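Local structure of 2-oxoglutarate carboxylase small subunit (Hydrogenobacter thermophilus, 7KCT) at residues 162-168 against 204-210; 433-438 against 448-452; 41-45 against 387-391; 404-409 against 438-442. The protein is the small (beta) subunit of a carboxylase, built on the biotin carboxylase plan with an ATP-grasp domain, and binds ADP and magnesium. All coordinates share one frame; numbering follows the deposited sequence.

Interaction 1: residues 162-168 against 204-210. With ADP (adenosine-5'-diphosphate), chain C.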
loop_
_atom_site.group_PDB
_atom_site.type_symbol
_atom_site.label_atom_id
_atom_site.label_comp_id
_atom_site.label_asym_id
_atom_site.label_seq_id
_atom_site.Cartn_x
_atom_site.Cartn_y
_atom_site.Cartn_z
ATOM N N PRO A 162 32.630 -18.309 24.058
ATOM C CA PRO A 162 32.946 -17.989 22.655
ATOM C C PRO A 162 33.148 -16.486 22.386
ATOM O O PRO A 162 32.636 -15.681 23.143
ATOM C CB PRO A 162 31.726 -18.514 21.896
ATOM C CG PRO A 162 30.584 -18.386 22.879
ATOM C CD PRO A 162 31.216 -18.697 24.244
ATOM N N VAL A 163 33.906 -16.144 21.348
ATOM C CA VAL A 163 34.117 -14.759 20.941
ATOM C C VAL A 163 33.878 -14.664 19.439
ATOM O O VAL A 163 33.796 -15.674 18.733
ATOM C CB VAL A 163 35.534 -14.236 21.267
ATOM C CG1 VAL A 163 35.833 -14.364 22.735
ATOM C CG2 VAL A 163 36.590 -14.943 20.424
ATOM N N LEU A 164 33.805 -13.422 18.962
ATOM C CA LEU A 164 33.524 -13.090 17.569
ATOM C C LEU A 164 34.599 -12.137 17.052
ATOM O O LEU A 164 34.851 -11.095 17.664
ATOM C CB LEU A 164 32.156 -12.426 17.455
ATOM C CG LEU A 164 31.498 -12.281 16.097
ATOM C CD1 LEU A 164 31.245 -13.652 15.529
ATOM C CD2 LEU A 164 30.235 -11.575 16.307
ATOM N N LEU A 165 35.247 -12.498 15.951
ATOM C CA LEU A 165 36.046 -11.547 15.203
ATOM C C LEU A 165 35.165 -10.777 14.204
ATOM O O LEU A 165 34.238 -11.335 13.600
ATOM C CB LEU A 165 37.170 -12.275 14.486
ATOM C CG LEU A 165 38.145 -13.078 15.325
ATOM C CD1 LEU A 165 38.996 -13.900 14.380
ATOM C CD2 LEU A 165 38.975 -12.108 16.158
ATOM N N LYS A 166 35.435 -9.481 14.062
ATOM C CA LYS A 166 34.704 -8.629 13.126
ATOM C C LYS A 166 35.669 -7.672 12.437
ATOM O O LYS A 166 36.585 -7.138 13.077
ATOM C CB LYS A 166 33.635 -7.822 13.841
ATOM C CG LYS A 166 32.730 -8.667 14.702
ATOM C CD LYS A 166 31.772 -7.887 15.596
ATOM C CE LYS A 166 30.649 -7.241 14.836
ATOM N NZ LYS A 166 29.548 -6.739 15.720
ATOM N N ALA A 167 35.439 -7.433 11.139
ATOM C CA ALA A 167 36.136 -6.374 10.424
ATOM C C ALA A 167 35.692 -5.026 10.972
ATOM O O ALA A 167 34.496 -4.727 10.979
ATOM C CB ALA A 167 35.838 -6.477 8.929
ATOM N N SER A 168 36.650 -4.199 11.426
ATOM C CA SER A 168 36.255 -2.906 11.974
ATOM C C SER A 168 35.754 -1.970 10.875
ATOM O O SER A 168 34.988 -1.039 11.146
ATOM C CB SER A 168 37.405 -2.254 12.750
ATOM O OG SER A 168 36.867 -1.317 13.678
ATOM N N ASP A 204 41.738 -4.674 9.364
ATOM C CA ASP A 204 41.764 -4.578 10.820
ATOM C C ASP A 204 40.547 -5.232 11.463
ATOM O O ASP A 204 39.404 -4.945 11.089
ATOM C CB ASP A 204 41.811 -3.115 11.249
ATOM C CG ASP A 204 42.944 -2.348 10.606
ATOM O OD1 ASP A 204 43.939 -2.977 10.185
ATOM O OD2 ASP A 204 42.828 -1.114 10.504
ATOM N N LEU A 205 40.794 -6.046 12.489
ATOM C CA LEU A 205 39.742 -6.780 13.173
ATOM C C LEU A 205 39.611 -6.286 14.610
ATOM O O LEU A 205 40.571 -5.790 15.202
ATOM C CB LEU A 205 40.037 -8.285 13.167
ATOM C CG LEU A 205 40.372 -8.895 11.798
ATOM C CD1 LEU A 205 40.844 -10.329 11.946
ATOM C CD2 LEU A 205 39.208 -8.827 10.890
ATOM N N LEU A 206 38.395 -6.368 15.137
ATOM C CA LEU A 206 38.145 -6.296 16.562
ATOM C C LEU A 206 37.611 -7.648 17.034
ATOM O O LEU A 206 37.175 -8.498 16.244
ATOM C CB LEU A 206 37.173 -5.161 16.900
ATOM C CG LEU A 206 35.717 -5.202 16.436
ATOM C CD1 LEU A 206 34.927 -6.176 17.312
ATOM C CD2 LEU A 206 35.093 -3.842 16.497
ATOM N N LEU A 207 37.600 -7.812 18.345
ATOM C CA LEU A 207 37.133 -9.032 18.980
ATOM C C LEU A 207 36.095 -8.641 20.004
ATOM O O LEU A 207 36.314 -7.691 20.758
ATOM C CB LEU A 207 38.299 -9.770 19.641
ATOM C CG LEU A 207 38.057 -11.151 20.248
ATOM C CD1 LEU A 207 39.413 -11.835 20.513
ATOM C CD2 LEU A 207 37.284 -11.042 21.506
ATOM N N GLU A 208 34.963 -9.348 20.029
ATOM C CA GLU A 208 34.021 -9.156 21.105
ATOM C C GLU A 208 33.418 -10.482 21.559
ATOM O O GLU A 208 33.565 -11.512 20.919
ATOM C CB GLU A 208 32.916 -8.149 20.718
ATOM C CG GLU A 208 32.154 -8.408 19.443
ATOM C CD GLU A 208 31.150 -7.269 19.125
ATOM O OE1 GLU A 208 31.507 -6.077 19.295
ATOM O OE2 GLU A 208 30.016 -7.549 18.680
ATOM N N LYS A 209 32.797 -10.432 22.727
ATOM C CA LYS A 209 32.121 -11.587 23.285
ATOM C C LYS A 209 31.062 -12.039 22.299
ATOM O O LYS A 209 30.261 -11.229 21.819
ATOM C CB LYS A 209 31.481 -11.212 24.612
ATOM C CG LYS A 209 30.693 -12.313 25.282
ATOM C CD LYS A 209 31.600 -13.441 25.706
ATOM C CE LYS A 209 30.846 -14.758 25.750
ATOM N NZ LYS A 209 31.784 -15.899 25.754
ATOM N N TYR A 210 31.082 -13.313 21.952
ATOM C CA TYR A 210 29.973 -13.834 21.167
ATOM C C TYR A 210 28.769 -14.047 22.073
ATOM O O TYR A 210 28.817 -14.879 22.994
ATOM C CB TYR A 210 30.325 -15.132 20.474
ATOM C CG TYR A 210 29.135 -15.620 19.683
ATOM C CD1 TYR A 210 28.742 -14.970 18.498
ATOM C CD2 TYR A 210 28.368 -16.691 20.130
ATOM C CE1 TYR A 210 27.631 -15.416 17.752
ATOM C CE2 TYR A 210 27.264 -17.150 19.393
ATOM C CZ TYR A 210 26.901 -16.509 18.208
ATOM O OH TYR A 210 25.800 -16.988 17.532
HETATM P PB ADP C . 27.566 -5.583 9.533
HETATM O O1B ADP C . 28.080 -6.460 8.446
HETATM O O2B ADP C . 26.121 -5.356 9.895
HETATM O O3B ADP C . 28.401 -4.343 9.789
HETATM P PA ADP C . 27.301 -6.027 12.296
HETATM O O1A ADP C . 26.008 -5.317 12.480
HETATM O O2A ADP C . 28.329 -5.901 13.410
HETATM O O3A ADP C . 28.106 -6.479 11.032
HETATM O "O5'" ADP C . 26.671 -7.687 12.906
HETATM C "C5'" ADP C . 26.293 -8.612 11.823
HETATM C "C4'" ADP C . 25.336 -9.532 12.471
HETATM O "O4'" ADP C . 26.193 -10.473 13.159
HETATM C "C3'" ADP C . 24.484 -8.866 13.485
HETATM O "O3'" ADP C . 23.201 -8.548 12.934
HETATM C "C2'" ADP C . 24.282 -10.057 14.419
HETATM O "O2'" ADP C . 23.389 -11.078 13.830
HETATM C "C1'" ADP C . 25.623 -10.733 14.439
HETATM N N9 ADP C . 26.484 -10.203 15.524
HETATM C C8 ADP C . 27.268 -9.042 15.556
HETATM N N7 ADP C . 27.936 -8.933 16.734
HETATM C C5 ADP C . 27.535 -10.040 17.483
HETATM C C6 ADP C . 27.872 -10.488 18.786
HETATM N N6 ADP C . 28.732 -9.764 19.551
HETATM N N1 ADP C . 27.312 -11.608 19.310
HETATM C C2 ADP C . 26.479 -12.266 18.469
HETATM N N3 ADP C . 26.080 -11.974 17.219
HETATM C C4 ADP C . 26.641 -10.833 16.745
HETATM O O HOH W 1 30.640 -4.642 16.947
#

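Interaction 2: residues 433-438 against 448-452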
loop_
_atom_site.group_PDB
_atom_site.type_symbol
_atom_site.label_atom_id
_atom_site.label_comp_id
_atom_site.label_asym_id
_atom_site.label_seq_id
_atom_site.Cartn_x
_atom_site.Cartn_y
_atom_site.Cartn_z
ATOM N N ILE A 433 8.078 -19.300 6.892
ATOM C CA ILE A 433 8.345 -18.577 8.133
ATOM C C ILE A 433 7.051 -18.033 8.722
ATOM O O ILE A 433 6.769 -18.195 9.920
ATOM C CB ILE A 433 9.387 -17.469 7.880
ATOM C CG1 ILE A 433 10.701 -18.082 7.371
ATOM C CG2 ILE A 433 9.592 -16.665 9.130
ATOM C CD1 ILE A 433 11.800 -17.076 7.000
ATOM N N MET A 434 6.216 -17.418 7.880
ATOM C CA MET A 434 4.966 -16.869 8.375
ATOM C C MET A 434 4.044 -17.963 8.919
ATOM O O MET A 434 3.241 -17.702 9.814
ATOM C CB MET A 434 4.243 -16.101 7.264
ATOM C CG MET A 434 4.993 -14.877 6.714
ATOM S SD MET A 434 5.451 -13.718 8.041
ATOM C CE MET A 434 7.200 -13.487 7.791
ATOM N N LYS A 435 4.157 -19.191 8.414
ATOM C CA LYS A 435 3.360 -20.304 8.932
ATOM C C LYS A 435 3.993 -21.004 10.139
ATOM O O LYS A 435 3.383 -21.907 10.728
ATOM C CB LYS A 435 3.151 -21.334 7.816
ATOM C CG LYS A 435 2.269 -20.903 6.677
ATOM C CD LYS A 435 2.404 -21.970 5.571
ATOM C CE LYS A 435 1.371 -21.780 4.498
ATOM N NZ LYS A 435 1.600 -22.721 3.367
ATOM N N ASP A 436 5.231 -20.680 10.467
ATOM C CA ASP A 436 5.936 -21.420 11.498
ATOM C C ASP A 436 5.444 -21.027 12.894
ATOM O O ASP A 436 5.330 -19.845 13.204
ATOM C CB ASP A 436 7.425 -21.168 11.373
ATOM C CG ASP A 436 8.212 -21.730 12.557
ATOM O OD1 ASP A 436 8.180 -22.953 12.741
ATOM O OD2 ASP A 436 8.875 -20.945 13.281
ATOM N N LYS A 437 5.195 -22.028 13.755
ATOM C CA LYS A 437 4.653 -21.730 15.081
ATOM C C LYS A 437 5.600 -20.855 15.890
ATOM O O LYS A 437 5.154 -19.966 16.603
ATOM C CB LYS A 437 4.383 -22.990 15.894
ATOM C CG LYS A 437 3.582 -22.840 17.203
ATOM C CD LYS A 437 3.633 -24.179 17.979
ATOM C CE LYS A 437 2.438 -24.192 19.016
ATOM N NZ LYS A 437 2.147 -22.929 19.671
ATOM N N ASP A 438 6.907 -21.141 15.877
ATOM C CA ASP A 438 7.826 -20.314 16.649
ATOM C C ASP A 438 7.756 -18.858 16.187
ATOM O O ASP A 438 7.594 -17.944 17.001
ATOM C CB ASP A 438 9.231 -20.874 16.513
ATOM C CG ASP A 438 9.482 -22.080 17.432
ATOM O OD1 ASP A 438 8.616 -22.413 18.276
ATOM O OD2 ASP A 438 10.554 -22.705 17.303
ATOM N N TYR A 448 17.715 -18.373 13.920
ATOM C CA TYR A 448 16.428 -18.913 13.473
ATOM C C TYR A 448 16.521 -19.845 12.271
ATOM O O TYR A 448 15.940 -20.933 12.290
ATOM C CB TYR A 448 15.466 -17.780 13.158
ATOM C CG TYR A 448 14.122 -18.283 12.708
ATOM C CD1 TYR A 448 13.119 -18.559 13.620
ATOM C CD2 TYR A 448 13.882 -18.543 11.357
ATOM C CE1 TYR A 448 11.876 -19.035 13.191
ATOM C CE2 TYR A 448 12.676 -19.025 10.931
ATOM C CZ TYR A 448 11.674 -19.263 11.839
ATOM O OH TYR A 448 10.476 -19.726 11.385
ATOM N N LEU A 449 17.202 -19.426 11.194
ATOM C CA LEU A 449 17.175 -20.224 9.972
ATOM C C LEU A 449 17.972 -21.531 10.138
ATOM O O LEU A 449 17.583 -22.584 9.610
ATOM C CB LEU A 449 17.706 -19.408 8.797
ATOM C CG LEU A 449 16.745 -18.350 8.230
ATOM C CD1 LEU A 449 17.410 -17.521 7.140
ATOM C CD2 LEU A 449 15.421 -18.967 7.706
ATOM N N GLU A 450 19.082 -21.490 10.878
ATOM C CA GLU A 450 19.821 -22.715 11.171
ATOM C C GLU A 450 19.031 -23.675 12.060
ATOM O O GLU A 450 19.264 -24.888 12.021
ATOM C CB GLU A 450 21.138 -22.346 11.838
ATOM C CG GLU A 450 22.049 -21.451 11.009
ATOM C CD GLU A 450 23.089 -20.707 11.863
ATOM O OE1 GLU A 450 22.741 -19.699 12.529
ATOM O OE2 GLU A 450 24.260 -21.145 11.877
ATOM N N GLU A 451 18.139 -23.165 12.888
ATOM C CA GLU A 451 17.367 -23.953 13.837
ATOM C C GLU A 451 15.987 -24.370 13.325
ATOM O O GLU A 451 15.264 -25.065 14.047
ATOM C CB GLU A 451 17.190 -23.158 15.123
ATOM C CG GLU A 451 18.522 -22.829 15.833
ATOM C CD GLU A 451 18.313 -21.961 17.062
ATOM O OE1 GLU A 451 17.225 -21.332 17.186
ATOM O OE2 GLU A 451 19.253 -21.911 17.898
ATOM N N HIS A 452 15.594 -23.969 12.115
ATOM C CA HIS A 452 14.297 -24.349 11.554
ATOM C C HIS A 452 14.486 -24.827 10.128
ATOM O O HIS A 452 14.066 -24.164 9.172
ATOM C CB HIS A 452 13.302 -23.196 11.638
ATOM C CG HIS A 452 12.954 -22.820 13.042
ATOM N ND1 HIS A 452 13.833 -22.151 13.870
ATOM C CD2 HIS A 452 11.857 -23.078 13.789
ATOM C CE1 HIS A 452 13.279 -21.991 15.056
ATOM N NE2 HIS A 452 12.073 -22.530 15.030
#

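Interaction 3: residues 41-45 against 387-391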
loop_
_atom_site.group_PDB
_atom_site.type_symbol
_atom_site.label_atom_id
_atom_site.label_comp_id
_atom_site.label_asym_id
_atom_site.label_seq_id
_atom_site.Cartn_x
_atom_site.Cartn_y
_atom_site.Cartn_z
ATOM N N TYR A 41 22.843 5.757 -14.400
ATOM C CA TYR A 41 22.703 4.341 -14.656
ATOM C C TYR A 41 23.841 3.831 -15.512
ATOM O O TYR A 41 24.529 4.594 -16.194
ATOM C CB TYR A 41 21.355 3.991 -15.336
ATOM C CG TYR A 41 21.161 4.580 -16.705
ATOM C CD1 TYR A 41 20.834 5.916 -16.866
ATOM C CD2 TYR A 41 21.262 3.787 -17.851
ATOM C CE1 TYR A 41 20.672 6.468 -18.115
ATOM C CE2 TYR A 41 21.084 4.332 -19.114
ATOM C CZ TYR A 41 20.816 5.669 -19.226
ATOM O OH TYR A 41 20.608 6.218 -20.436
ATOM N N ASN A 42 24.011 2.518 -15.463
ATOM C CA ASN A 42 24.955 1.840 -16.349
ATOM C C ASN A 42 24.241 1.357 -17.597
ATOM O O ASN A 42 23.055 1.005 -17.568
ATOM C CB ASN A 42 25.603 0.661 -15.614
ATOM C CG ASN A 42 26.761 0.042 -16.388
ATOM O OD1 ASN A 42 26.546 -0.819 -17.244
ATOM N ND2 ASN A 42 27.971 0.525 -16.133
ATOM N N GLU A 43 24.989 1.333 -18.708
ATOM C CA GLU A 43 24.461 0.837 -19.977
ATOM C C GLU A 43 23.757 -0.521 -19.822
ATOM O O GLU A 43 22.841 -0.831 -20.580
ATOM C CB GLU A 43 25.597 0.754 -21.029
ATOM N N ILE A 44 24.150 -1.359 -18.864
ATOM C CA ILE A 44 23.454 -2.645 -18.777
ATOM C C ILE A 44 22.025 -2.539 -18.245
ATOM O O ILE A 44 21.266 -3.506 -18.361
ATOM C CB ILE A 44 24.165 -3.680 -17.883
ATOM C CG1 ILE A 44 24.392 -3.070 -16.498
ATOM C CG2 ILE A 44 25.462 -4.176 -18.583
ATOM C CD1 ILE A 44 24.602 -4.055 -15.432
ATOM N N GLU A 45 21.631 -1.390 -17.686
ATOM C CA GLU A 45 20.337 -1.172 -17.038
ATOM C C GLU A 45 19.585 -0.041 -17.735
ATOM O O GLU A 45 18.944 0.802 -17.100
ATOM C CB GLU A 45 20.543 -0.855 -15.557
ATOM C CG GLU A 45 20.772 -2.052 -14.651
ATOM C CD GLU A 45 20.493 -1.714 -13.187
ATOM O OE1 GLU A 45 20.989 -0.661 -12.693
ATOM O OE2 GLU A 45 19.751 -2.514 -12.555
ATOM N N THR A 387 21.105 -9.085 -12.734
ATOM C CA THR A 387 22.502 -9.191 -13.160
ATOM C C THR A 387 23.371 -9.661 -11.997
ATOM O O THR A 387 22.978 -9.548 -10.831
ATOM C CB THR A 387 23.016 -7.827 -13.648
ATOM O OG1 THR A 387 23.127 -6.968 -12.519
ATOM C CG2 THR A 387 22.075 -7.229 -14.691
ATOM N N PRO A 388 24.579 -10.182 -12.252
ATOM C CA PRO A 388 25.450 -10.556 -11.128
ATOM C C PRO A 388 26.087 -9.344 -10.406
ATOM O O PRO A 388 26.580 -9.489 -9.276
ATOM C CB PRO A 388 26.496 -11.450 -11.806
ATOM C CG PRO A 388 26.617 -10.838 -13.197
ATOM C CD PRO A 388 25.198 -10.479 -13.557
ATOM N N TYR A 389 26.036 -8.150 -10.991
ATOM C CA TYR A 389 26.793 -6.998 -10.496
ATOM C C TYR A 389 26.195 -6.334 -9.262
ATOM O O TYR A 389 26.939 -5.685 -8.501
ATOM C CB TYR A 389 26.876 -5.965 -11.620
ATOM C CG TYR A 389 27.436 -6.490 -12.887
ATOM C CD1 TYR A 389 28.796 -6.792 -12.982
ATOM C CD2 TYR A 389 26.635 -6.675 -14.003
ATOM C CE1 TYR A 389 29.313 -7.285 -14.119
ATOM C CE2 TYR A 389 27.141 -7.164 -15.141
ATOM C CZ TYR A 389 28.487 -7.467 -15.205
ATOM O OH TYR A 389 29.014 -7.941 -16.361
ATOM N N TYR A 390 24.882 -6.499 -9.017
ATOM C CA TYR A 390 24.214 -5.779 -7.948
ATOM C C TYR A 390 23.482 -6.696 -6.988
ATOM O O TYR A 390 23.305 -7.899 -7.219
ATOM C CB TYR A 390 23.189 -4.768 -8.501
ATOM C CG TYR A 390 23.757 -3.855 -9.509
ATOM C CD1 TYR A 390 24.801 -2.980 -9.191
ATOM C CD2 TYR A 390 23.265 -3.855 -10.803
ATOM C CE1 TYR A 390 25.342 -2.127 -10.175
ATOM C CE2 TYR A 390 23.766 -3.043 -11.748
ATOM C CZ TYR A 390 24.803 -2.161 -11.430
ATOM O OH TYR A 390 25.292 -1.347 -12.405
ATOM N N ASP A 391 23.069 -6.095 -5.872
ATOM C CA ASP A 391 22.300 -6.820 -4.873
ATOM C C ASP A 391 21.128 -7.571 -5.515
ATOM O O ASP A 391 20.590 -7.191 -6.575
ATOM C CB ASP A 391 21.797 -5.876 -3.752
#

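Interaction 4: residues 404-409 against 438-442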
loop_
_atom_site.group_PDB
_atom_site.type_symbol
_atom_site.label_atom_id
_atom_site.label_comp_id
_atom_site.label_asym_id
_atom_site.label_seq_id
_atom_site.Cartn_x
_atom_site.Cartn_y
_atom_site.Cartn_z
ATOM N N TRP A 404 -0.221 -8.274 16.229
ATOM C CA TRP A 404 0.887 -9.069 15.687
ATOM C C TRP A 404 0.394 -10.230 14.810
ATOM O O TRP A 404 0.924 -10.467 13.708
ATOM C CB TRP A 404 1.745 -9.611 16.853
ATOM C CG TRP A 404 2.695 -10.662 16.432
ATOM C CD1 TRP A 404 2.654 -11.990 16.763
ATOM C CD2 TRP A 404 3.847 -10.494 15.607
ATOM N NE1 TRP A 404 3.685 -12.664 16.150
ATOM C CE2 TRP A 404 4.448 -11.764 15.457
ATOM C CE3 TRP A 404 4.421 -9.394 14.965
ATOM C CZ2 TRP A 404 5.571 -11.967 14.666
ATOM C CZ3 TRP A 404 5.533 -9.591 14.211
ATOM C CH2 TRP A 404 6.088 -10.875 14.049
ATOM N N GLU A 405 -0.576 -11.002 15.319
ATOM C CA GLU A 405 -1.069 -12.190 14.619
ATOM C C GLU A 405 -1.716 -11.836 13.276
ATOM O O GLU A 405 -1.623 -12.601 12.320
ATOM C CB GLU A 405 -2.091 -12.943 15.498
ATOM C CG GLU A 405 -1.547 -13.582 16.774
ATOM C CD GLU A 405 -1.354 -12.608 17.941
ATOM O OE1 GLU A 405 -1.860 -11.448 17.901
ATOM O OE2 GLU A 405 -0.677 -13.019 18.913
ATOM N N VAL A 406 -2.430 -10.714 13.215
ATOM C CA VAL A 406 -3.041 -10.254 11.973
ATOM C C VAL A 406 -1.965 -9.805 10.998
ATOM O O VAL A 406 -2.117 -9.961 9.781
ATOM C CB VAL A 406 -4.060 -9.138 12.285
ATOM C CG1 VAL A 406 -4.828 -8.688 11.001
ATOM C CG2 VAL A 406 -4.997 -9.615 13.442
ATOM N N ALA A 407 -0.862 -9.239 11.514
ATOM C CA ALA A 407 0.230 -8.820 10.649
ATOM C C ALA A 407 0.887 -10.024 10.002
ATOM O O ALA A 407 1.174 -10.018 8.798
ATOM C CB ALA A 407 1.250 -8.010 11.462
ATOM N N VAL A 408 1.110 -11.081 10.782
ATOM C CA VAL A 408 1.646 -12.324 10.235
ATOM C C VAL A 408 0.714 -12.900 9.165
ATOM O O VAL A 408 1.166 -13.310 8.081
ATOM C CB VAL A 408 1.886 -13.334 11.371
ATOM C CG1 VAL A 408 2.371 -14.654 10.795
ATOM C CG2 VAL A 408 2.902 -12.803 12.375
ATOM N N ASP A 409 -0.588 -12.970 9.475
ATOM C CA ASP A 409 -1.577 -13.508 8.536
ATOM C C ASP A 409 -1.632 -12.659 7.272
ATOM O O ASP A 409 -1.634 -13.185 6.148
ATOM C CB ASP A 409 -2.968 -13.548 9.184
ATOM C CG ASP A 409 -3.064 -14.477 10.409
ATOM O OD1 ASP A 409 -2.333 -15.488 10.506
ATOM O OD2 ASP A 409 -3.918 -14.211 11.268
ATOM N N ASP A 438 6.907 -21.141 15.877
ATOM C CA ASP A 438 7.826 -20.314 16.649
ATOM C C ASP A 438 7.756 -18.858 16.187
ATOM O O ASP A 438 7.594 -17.944 17.001
ATOM C CB ASP A 438 9.231 -20.874 16.513
ATOM C CG ASP A 438 9.482 -22.080 17.432
ATOM O OD1 ASP A 438 8.616 -22.413 18.276
ATOM O OD2 ASP A 438 10.554 -22.705 17.303
ATOM N N PHE A 439 7.847 -18.608 14.879
ATOM C CA PHE A 439 7.790 -17.213 14.450
ATOM C C PHE A 439 6.497 -16.555 14.900
ATOM O O PHE A 439 6.512 -15.457 15.474
ATOM C CB PHE A 439 7.962 -17.098 12.936
ATOM C CG PHE A 439 7.912 -15.687 12.450
ATOM C CD1 PHE A 439 9.030 -14.889 12.487
ATOM C CD2 PHE A 439 6.742 -15.149 11.971
ATOM C CE1 PHE A 439 8.972 -13.544 12.052
ATOM C CE2 PHE A 439 6.682 -13.818 11.503
ATOM C CZ PHE A 439 7.782 -13.018 11.564
ATOM N N ARG A 440 5.373 -17.236 14.713
ATOM C CA ARG A 440 4.084 -16.686 15.117
ATOM C C ARG A 440 4.034 -16.375 16.608
ATOM O O ARG A 440 3.274 -15.491 17.021
ATOM C CB ARG A 440 2.953 -17.647 14.750
ATOM C CG ARG A 440 2.550 -17.706 13.281
ATOM C CD ARG A 440 1.264 -18.550 13.136
ATOM N NE ARG A 440 0.128 -18.062 13.941
ATOM C CZ ARG A 440 -0.772 -17.190 13.493
ATOM N NH1 ARG A 440 -0.653 -16.712 12.264
ATOM N NH2 ARG A 440 -1.778 -16.789 14.259
ATOM N N ASP A 441 4.812 -17.089 17.437
ATOM C CA ASP A 441 4.781 -16.842 18.873
ATOM C C ASP A 441 5.832 -15.833 19.325
ATOM O O ASP A 441 5.920 -15.558 20.524
ATOM C CB ASP A 441 4.957 -18.157 19.640
ATOM C CG ASP A 441 3.733 -19.072 19.523
ATOM O OD1 ASP A 441 2.600 -18.551 19.373
ATOM O OD2 ASP A 441 3.903 -20.314 19.583
ATOM N N GLY A 442 6.614 -15.255 18.404
ATOM C CA GLY A 442 7.645 -14.305 18.775
ATOM C C GLY A 442 9.009 -14.865 19.066
ATOM O O GLY A 442 9.929 -14.071 19.346
#

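Interaction 1: residues 162-168 against 204-210
K166 and E208 project from the same face of an antiparallel strand pair in the ATP-grasp domain, where both hold the bound ADP. Four acceptors surround K166 NZ and share its three hydrogens: O2A of the alpha-phosphate (2.7 Å from NZ), adenine N7, a water, and E208 OE2 in a salt bridge of 3.1 Å, met from above the carboxylate plane. OE2 also takes an almost straight bond from ADP N6 (2.7 Å, 173° at the hydrogen), while OE1 accepts from the same water and forms a salt bridge with K128. A long base and an acid suit these places. N6 also donates to K209 O. Along the backbone, L164 pairs with E208 and K166 with L206, each by N-H to O bonds in both directions, and S168 N donates to D204 O. P162 O accepts twice, from K209 NZ at 2.8 Å and from Y210 N. L164 CD2 packs on adenine C5 at 3.3 Å. On the reverse face the side chains of L165 and L207 are apolar, and L165 rests on helix 182-200; strand 163-167 is central, between 176-179 and 205-209.

Interaction 2: residues 433-438 against 448-452
The N-cap aspartate of helix 437-441 and a histidine-carboxylate pair tie that helix start to the weakly bonded helical turn 448-451 in the biotin carboxylase C-terminal domain. D436, just ahead of helix 437-441, caps it by accepting from F439 N through OD2, and the same oxygen takes a bond from Y448 OH at 2.8 Å. The hydroxyl arrives 55° out of the carboxylate plane. Aspartate suits the place because its short chain, with CG anti to the backbone N (chi1 171°), can serve its own helix start and a neighbouring donor together. The carbon rim of the tyrosine gives I433 an apolar neighbour, CG1 lying 4.2 Å from Y448 CE2, while I433 CD1 meets L449 CD2. F439 also touches both I433 and Y448. The H452 ring lies over Y448, with CE1 of the tyrosine above its centre. Histidine suits the place because both ring nitrogens can take part: ND1 donates to Y448 O at 2.9 Å, fixing the ring's rotation, and NE2 donates in the ring plane to the anti side of D438 OD2 at 2.7 Å, nearly straight at 168°.

Interaction 3: residues 41-45 against 387-391
I44 sets its CD1 methyl against two tyrosines where an Asx turn of the biotin carboxylase N-terminal domain, a Rossmann-like unit, faces a loop of the C-terminal domain. No hydrogen bond crosses, and the centre is apolar: CD1 lies 3.6 Å from Y389 CD2 and also meets Y390 CE2 and T387 CG2. A branched apolar chain suits the spot because its long branch reaches the rings; chi1 of 55° sends CG1 there, between the backbone N and carbonyl carbon. Both rings are met obliquely, and Y389 CB in turn lies over the face of Y390. Polar bonds act within the turn, or reach outside the pair. N42 OD1 accepts from I44 N at 2.9 Å, the short amide closing the turn. Y390 OH bonds to P64 O, and E45 is held by a salt bridge to R19, which also touches Y390. D391, at the end of the second loop, belongs to an ADP pocket. The remaining touches are van der Waals: N42 CB lies 3.8 Å from Y390 OH, and E45 OE1 lies 3.8 Å from Y390 CE2.

Interaction 4: residues 404-409 against 438-442
R440 reaches from the last turn of helix 437-441, which ends in a Schellman motif at G442, across to helix 404-417 of the biotin carboxylase C-terminal domain. Glycine suits that end because it easily adopts the positive phi (90°). R440 starts out pointing away from helix 404-417, but its chain bends at chi3 and brings the guanidinium back. Arginine suits this position because its aliphatic part can lie on V408, CG against CG1 at 3.9 Å, before the charged end meets D409. NH1 donates to the syn side of D409 OD1 at 2.7 Å, with the carboxylate and guanidinium planes nearly parallel. That oxygen also has R412 as a partner, so two arginines probably keep the aspartate ionised.

W404 is the second anchor. V408, one turn on in the same helix, lays CG2 over one face of the indole, 3.5 Å above the plane, and the side chain also touches Y341 and I343 of strand 341-351. The third is F439, whose CZ touches W404 CH2 at 3.7 Å; the two rings are oblique, their planes 50° apart. A flat phenyl fits here, since V408 CG2 also packs on its CE2 and M434 also touches it. Tryptophan suits the place because its ring carries a donor: NE1 donates to R440 O at 3.0 Å, with the oxygen in the indole plane but NE1 standing 51° out of the carbonyl plane.

From the N terminus, the chain leaves strand 36-41 and enters the first segment of interaction 3, whose partner follows after 341 intervening residues; closing this loop brings the N-terminal and C-terminal domains together. Within it lies interaction 1, a local closure of 35 residues in the ATP-grasp domain. After residue 391 the chain runs through strand 393-401 into helix 404-417, opening interaction 4. Before that contact closes at 438-442, interaction 2 opens at 433-438, and it closes last, at 448-452, so the two cross. They share D438 and helix 437-441, and they touch through M434 and F439, binding helices 404-417, 427-435, 437-441 and 448-451 into one cluster. Interactions 1 and 2 approach to about 6 Å between nearest atoms without touching.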